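Local coordinates for protein phenol hydroxylase component phN (PDB 3U52) that probably hydroxylates phenol as the diiron-containing oxygenase subunit of a bacterial multicomponent monooxygenase, at residues F270-L273 against S274-S277. Sequence-based numbering, arbitrary orientation.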
loop_
_atom_site.group_PDB
_atom_site.type_symbol
_atom_site.label_atom_id
_atom_site.label_comp_id
_atom_site.label_asym_id
_atom_site.label_seq_id
_atom_site.Cartn_x
_atom_site.Cartn_y
_atom_site.Cartn_z
ATOM N N PHE A 270 -9.984 27.778 21.418
ATOM C CA PHE A 270 -8.817 27.841 22.322
ATOM C C PHE A 270 -8.970 26.865 23.545
ATOM O O PHE A 270 -8.025 26.144 23.938
ATOM C CB PHE A 270 -8.630 29.313 22.798
ATOM C CG PHE A 270 -7.645 29.464 23.909
ATOM C CD1 PHE A 270 -6.344 29.009 23.771
ATOM C CD2 PHE A 270 -8.020 30.077 25.096
ATOM C CE1 PHE A 270 -5.407 29.190 24.833
ATOM C CE2 PHE A 270 -7.103 30.252 26.137
ATOM C CZ PHE A 270 -5.805 29.801 25.991
ATOM N N ARG A 271 -10.168 26.833 24.148
ATOM C CA ARG A 271 -10.420 25.944 25.285
ATOM C C ARG A 271 -10.361 24.489 24.823
ATOM O O ARG A 271 -9.794 23.635 25.498
ATOM C CB ARG A 271 -11.748 26.303 26.001
ATOM C CG ARG A 271 -11.573 27.596 26.834
ATOM C CD ARG A 271 -10.557 27.320 27.952
ATOM N NE ARG A 271 -10.632 28.323 29.038
ATOM C CZ ARG A 271 -9.596 28.993 29.528
ATOM N NH1 ARG A 271 -8.367 28.842 29.035
ATOM N NH2 ARG A 271 -9.792 29.843 30.508
ATOM N N LEU A 272 -10.926 24.201 23.659
ATOM C CA LEU A 272 -10.879 22.821 23.182
ATOM C C LEU A 272 -9.385 22.363 22.999
ATOM O O LEU A 272 -8.998 21.259 23.388
ATOM C CB LEU A 272 -11.646 22.735 21.866
ATOM C CG LEU A 272 -11.606 21.383 21.170
ATOM C CD1 LEU A 272 -12.092 20.239 22.124
ATOM C CD2 LEU A 272 -12.438 21.483 19.958
ATOM N N LEU A 273 -8.562 23.234 22.437
ATOM C CA LEU A 273 -7.141 22.921 22.138
ATOM C C LEU A 273 -6.220 22.775 23.354
ATOM O O LEU A 273 -5.090 22.238 23.253
ATOM C CB LEU A 273 -6.543 24.029 21.272
ATOM C CG LEU A 273 -7.024 24.056 19.841
ATOM C CD1 LEU A 273 -6.535 25.392 19.216
ATOM C CD2 LEU A 273 -6.468 22.815 19.109
ATOM N N SER A 274 -6.670 23.270 24.498
ATOM C CA SER A 274 -5.954 23.011 25.736
ATOM C C SER A 274 -5.676 21.494 25.939
ATOM O O SER A 274 -4.627 21.137 26.439
ATOM C CB SER A 274 -6.639 23.680 26.936
ATOM O OG SER A 274 -7.760 22.966 27.446
ATOM N N LEU A 275 -6.570 20.613 25.483
ATOM C CA LEU A 275 -6.319 19.181 25.470
ATOM C C LEU A 275 -5.103 18.737 24.638
ATOM O O LEU A 275 -4.410 17.778 25.021
ATOM C CB LEU A 275 -7.551 18.447 24.937
ATOM C CG LEU A 275 -8.769 18.400 25.843
ATOM C CD1 LEU A 275 -9.920 17.662 25.094
ATOM C CD2 LEU A 275 -8.414 17.739 27.185
ATOM N N VAL A 276 -4.876 19.396 23.493
ATOM C CA VAL A 276 -3.710 19.155 22.630
ATOM C C VAL A 276 -2.404 19.704 23.237
ATOM O O VAL A 276 -1.362 19.070 23.090
ATOM C CB VAL A 276 -3.880 19.726 21.190
ATOM C CG1 VAL A 276 -2.777 19.200 20.259
ATOM C CG2 VAL A 276 -5.205 19.335 20.609
ATOM N N SER A 277 -2.464 20.855 23.924
ATOM C CA SER A 277 -1.286 21.383 24.585
ATOM C C SER A 277 -0.680 20.381 25.541
ATOM O O SER A 277 0.533 20.184 25.579
ATOM C CB SER A 277 -1.566 22.712 25.315
ATOM O OG SER A 277 -2.238 22.463 26.513
#
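L273 lies alongside V276, the two side chains pointing the same way, and CD2 of L273 meets CG2 of V276 at 4.0 Å. V276 carries CG2 anti to its carbonyl carbon, and this turns that methyl toward the leucine. One residue back along the helix, L272 and L275 approach more loosely. There the nearer contact is with the backbone, CB of L275 resting 3.5 Å from the carbonyl oxygen L272 O. Polar contacts differ from those of a regular alpha-helix. The distance from R271 O to L275 N is 4.4 Å, too long for the usual i to i+4 bond, and L275 N instead reaches back three residues to L272 O at 3.3 Å. The hydroxyl of S274 serves R271 O: OG donates to it at 2.9 Å, in the carbonyl plane, with a C=O...OG angle of 149°. A chi1 of 80° sets OG between backbone N and carbonyl carbon, on the side of the preceding turn. This is a serine-to-backbone bond at a kink in helix 254-283, on a buried part of this helix in the largely helical hydroxylase subunit. An alanine here would remove the OG bond, and of the bonds described R271 O would probably keep just the weak one from S274 N, so this kinked turn would be less firmly fixed. Beyond the kink the i to i+4 pattern resumes, S277 N reaching L273 O at 3.0 Å with an N-H...O angle of 156°; V276 N adds a weak bond to the same oxygen. S277 OG likewise folds back on its own helix, donating to S274 O at 2.7 Å. L273 joins F198 and G269 in lining a xenon pocket, with helix 187-216 packed against L273 and V276. R271 makes a cation-pi contact with F408 and touches the zinc ligands C402 and C432.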